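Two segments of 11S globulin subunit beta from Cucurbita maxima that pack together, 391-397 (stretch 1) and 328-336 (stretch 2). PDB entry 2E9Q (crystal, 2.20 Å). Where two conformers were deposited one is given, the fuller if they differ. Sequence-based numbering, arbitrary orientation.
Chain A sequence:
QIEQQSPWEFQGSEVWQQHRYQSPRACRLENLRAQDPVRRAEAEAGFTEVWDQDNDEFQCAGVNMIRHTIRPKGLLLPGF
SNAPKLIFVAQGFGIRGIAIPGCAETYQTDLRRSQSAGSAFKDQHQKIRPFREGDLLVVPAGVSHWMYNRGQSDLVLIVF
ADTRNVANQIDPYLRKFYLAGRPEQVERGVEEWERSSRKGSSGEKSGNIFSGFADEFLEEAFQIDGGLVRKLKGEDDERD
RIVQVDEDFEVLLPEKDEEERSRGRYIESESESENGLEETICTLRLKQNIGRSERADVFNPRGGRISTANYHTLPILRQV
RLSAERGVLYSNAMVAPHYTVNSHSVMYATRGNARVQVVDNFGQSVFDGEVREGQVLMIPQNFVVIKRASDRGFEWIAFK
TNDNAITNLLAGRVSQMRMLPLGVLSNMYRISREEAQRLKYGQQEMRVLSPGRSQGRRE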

# COMPACT_ATOMS: atom_id res chain seq x y z
N ASP A 391 -7.48 -41.61 -3.74
CA ASP A 391 -6.69 -42.83 -3.91
C ASP A 391 -5.48 -42.60 -4.79
O ASP A 391 -4.42 -43.16 -4.55
CB ASP A 391 -7.54 -43.93 -4.52
CG ASP A 391 -8.65 -44.36 -3.61
OD1 ASP A 391 -9.54 -45.11 -4.06
OD2 ASP A 391 -8.62 -43.95 -2.43
N ARG A 392 -5.65 -41.77 -5.81
CA ARG A 392 -4.57 -41.48 -6.73
C ARG A 392 -3.62 -40.45 -6.13
O ARG A 392 -2.71 -39.96 -6.80
CB ARG A 392 -5.14 -40.93 -8.04
CG ARG A 392 -6.53 -41.46 -8.39
CD ARG A 392 -6.99 -41.05 -9.79
NE ARG A 392 -6.90 -39.60 -10.02
CZ ARG A 392 -7.46 -38.98 -11.06
NH1 ARG A 392 -8.15 -39.68 -11.96
NH2 ARG A 392 -7.33 -37.67 -11.21
N GLY A 393 -3.83 -40.12 -4.86
CA GLY A 393 -2.99 -39.11 -4.23
C GLY A 393 -3.36 -37.74 -4.79
O GLY A 393 -4.15 -37.66 -5.74
N PHE A 394 -2.80 -36.68 -4.22
CA PHE A 394 -3.07 -35.31 -4.67
C PHE A 394 -1.79 -34.50 -4.61
O PHE A 394 -1.05 -34.56 -3.62
CB PHE A 394 -4.14 -34.69 -3.77
CG PHE A 394 -4.56 -33.31 -4.19
CD1 PHE A 394 -4.33 -32.22 -3.35
CD2 PHE A 394 -5.23 -33.10 -5.38
CE1 PHE A 394 -4.78 -30.95 -3.70
CE2 PHE A 394 -5.68 -31.83 -5.74
CZ PHE A 394 -5.46 -30.75 -4.90
N GLU A 395 -1.54 -33.73 -5.66
CA GLU A 395 -0.33 -32.94 -5.81
C GLU A 395 -0.63 -31.55 -6.36
O GLU A 395 -1.46 -31.39 -7.26
CB GLU A 395 0.67 -33.68 -6.71
CG GLU A 395 1.43 -34.76 -5.97
CD GLU A 395 2.12 -35.76 -6.88
OE1 GLU A 395 2.82 -35.34 -7.82
OE2 GLU A 395 1.95 -36.97 -6.64
N TRP A 396 0.05 -30.53 -5.82
CA TRP A 396 -0.23 -29.16 -6.26
C TRP A 396 0.86 -28.13 -6.04
O TRP A 396 1.87 -28.37 -5.37
CB TRP A 396 -1.46 -28.66 -5.51
CG TRP A 396 -1.16 -28.32 -4.09
CD1 TRP A 396 -0.81 -27.09 -3.60
CD2 TRP A 396 -1.07 -29.23 -2.99
NE1 TRP A 396 -0.51 -27.18 -2.27
CE2 TRP A 396 -0.66 -28.48 -1.86
CE3 TRP A 396 -1.29 -30.60 -2.84
CZ2 TRP A 396 -0.46 -29.06 -0.61
CZ3 TRP A 396 -1.10 -31.19 -1.59
CH2 TRP A 396 -0.69 -30.41 -0.49
N ILE A 397 0.61 -26.95 -6.60
CA ILE A 397 1.47 -25.79 -6.43
C ILE A 397 0.52 -24.68 -5.97
O ILE A 397 -0.47 -24.35 -6.65
CB ILE A 397 2.17 -25.38 -7.75
CG1 ILE A 397 3.07 -24.19 -7.49
CG2 ILE A 397 1.16 -25.04 -8.82
CD1 ILE A 397 4.15 -24.47 -6.47
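Stretch 2 (328-336) VLYSNAMVA

Stretch 2 meets stretch 1 as an antiparallel neighbour in a β-sheet, but over a short length: its strand at Val328 and Leu329 pairs with Glu395 and Phe394, then the chain leaves through a type II turn from Tyr330 to Ala333 and resumes an extended course at Met334 to Ala336. Because the strands run in opposite directions, walking forward along stretch 1 means walking backward from the turn into the strand of stretch 2.

The walk begins at a corner of the chain, where Asp391 meets the turn through two hydrogen bonds. Asp391 O accepts from Ser331 OG at 2.5 Å, and Asp391 OD2 accepts from Asn332 ND2 at 3.0 Å. The CA-to-CB bond of Asp391 points away from stretch 2, yet the m rotamer brings the carboxylate back to the amide. A hydroxyl and an amide suit this place, since each can donate to an oxygen of Asp391. Asn332 has phi/psi of 65/7, the left-handed conformation usual at the third position of a type II turn, which asparagine tolerates better than most residues. The CA-to-CB bond of Arg392 points away, and the residue contributes almost nothing.

Gly393 gives the shortest CA-to-CA distance of the register pairs, 4.0 Å to Ser331 CA; Gly393 CA is 3.6 Å from Leu329 O. Its phi of 72° by itself favours glycine, and an ideal CB on Gly393 would lie only 3.0 Å from Leu329 O, so a side chain here would crowd that carbonyl.

Phe394 and Leu329 form the hydrogen-bonded pair, CA to CA 5.1 Å. Leu329 N donates to Phe394 O at 2.7 Å, and Phe394 N donates to Leu329 O at 3.2 Å, both nearly straight. Their side chains share one face of the sheet, Phe394 CB to Leu329 CB 4.4 Å, although the phenyl end leads away; two apolar residues suit this buried position.

Glu395 faces Val328 in the next, non-hydrogen-bonded pair, with CA atoms 4.5 Å apart and both side chains on the other face. Glu395 CG lies 3.8 Å from Val328 CG2, so the aliphatic part of the glutamate packs against the branched valine, whose shape favours extended backbone.

The CA-to-CB bond of Trp396 points sideways, and with chi1 at 75° (p) the side-chain end comes nearer stretch 2. Trp396 CZ3 lies 4.0 Å from Leu329 CG, which sits at the ring edge, and Trp396 CH2 lies 4.0 Å from Val335 CG2. The broad ring thus reaches residues before and after the turn. Ile397 lies beyond reach of stretch 2.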

# COMPACT_ATOMS: atom_id res chain seq x y z
N VAL A 328 2.65 -32.40 -1.88
CA VAL A 328 2.50 -33.74 -2.39
C VAL A 328 1.86 -34.58 -1.29
O VAL A 328 2.41 -34.71 -0.20
CB VAL A 328 3.87 -34.36 -2.77
CG1 VAL A 328 3.70 -35.85 -3.06
CG2 VAL A 328 4.43 -33.67 -3.98
N LEU A 329 0.68 -35.10 -1.58
CA LEU A 329 -0.02 -35.94 -0.61
C LEU A 329 -0.10 -37.35 -1.14
O LEU A 329 -0.42 -37.57 -2.31
CB LEU A 329 -1.44 -35.42 -0.35
CG LEU A 329 -1.64 -34.37 0.75
CD1 LEU A 329 -3.14 -34.05 0.90
CD2 LEU A 329 -1.08 -34.91 2.06
N TYR A 330 0.19 -38.32 -0.27
CA TYR A 330 0.12 -39.73 -0.62
C TYR A 330 -1.35 -40.12 -0.55
O TYR A 330 -2.14 -39.43 0.09
CB TYR A 330 0.92 -40.58 0.38
CG TYR A 330 2.41 -40.39 0.33
CD1 TYR A 330 3.21 -40.68 1.43
CD2 TYR A 330 3.03 -39.90 -0.83
CE1 TYR A 330 4.60 -40.48 1.38
CE2 TYR A 330 4.40 -39.70 -0.89
CZ TYR A 330 5.18 -39.99 0.22
OH TYR A 330 6.54 -39.79 0.16
N SER A 331 -1.69 -41.23 -1.19
CA SER A 331 -3.07 -41.72 -1.20
C SER A 331 -3.73 -41.62 0.17
O SER A 331 -3.17 -42.08 1.18
CB SER A 331 -3.12 -43.17 -1.68
OG SER A 331 -2.50 -43.29 -2.95
N ASN A 332 -4.90 -41.00 0.20
CA ASN A 332 -5.68 -40.85 1.43
C ASN A 332 -5.03 -39.99 2.50
O ASN A 332 -5.52 -39.90 3.63
CB ASN A 332 -5.98 -42.25 1.96
CG ASN A 332 -6.47 -43.18 0.86
OD1 ASN A 332 -6.02 -44.32 0.74
ND2 ASN A 332 -7.38 -42.68 0.04
N ALA A 333 -3.91 -39.35 2.14
CA ALA A 333 -3.22 -38.47 3.08
C ALA A 333 -4.04 -37.18 3.24
O ALA A 333 -4.75 -36.78 2.32
CB ALA A 333 -1.82 -38.15 2.56
N MET A 334 -3.92 -36.54 4.40
CA MET A 334 -4.68 -35.33 4.70
C MET A 334 -3.79 -34.21 5.23
O MET A 334 -2.88 -34.46 6.03
CB MET A 334 -5.75 -35.68 5.73
CG MET A 334 -6.82 -34.64 5.96
SD MET A 334 -8.05 -35.28 7.10
CE MET A 334 -7.66 -34.33 8.59
N VAL A 335 -4.04 -32.98 4.79
CA VAL A 335 -3.30 -31.82 5.29
C VAL A 335 -4.16 -31.34 6.46
O VAL A 335 -5.36 -31.15 6.31
CB VAL A 335 -3.17 -30.69 4.24
CG1 VAL A 335 -2.62 -29.44 4.91
CG2 VAL A 335 -2.22 -31.12 3.13
N ALA A 336 -3.54 -31.18 7.62
CA ALA A 336 -4.26 -30.75 8.82
C ALA A 336 -4.97 -29.41 8.64
O ALA A 336 -4.54 -28.57 7.85
CB ALA A 336 -3.30 -30.67 10.00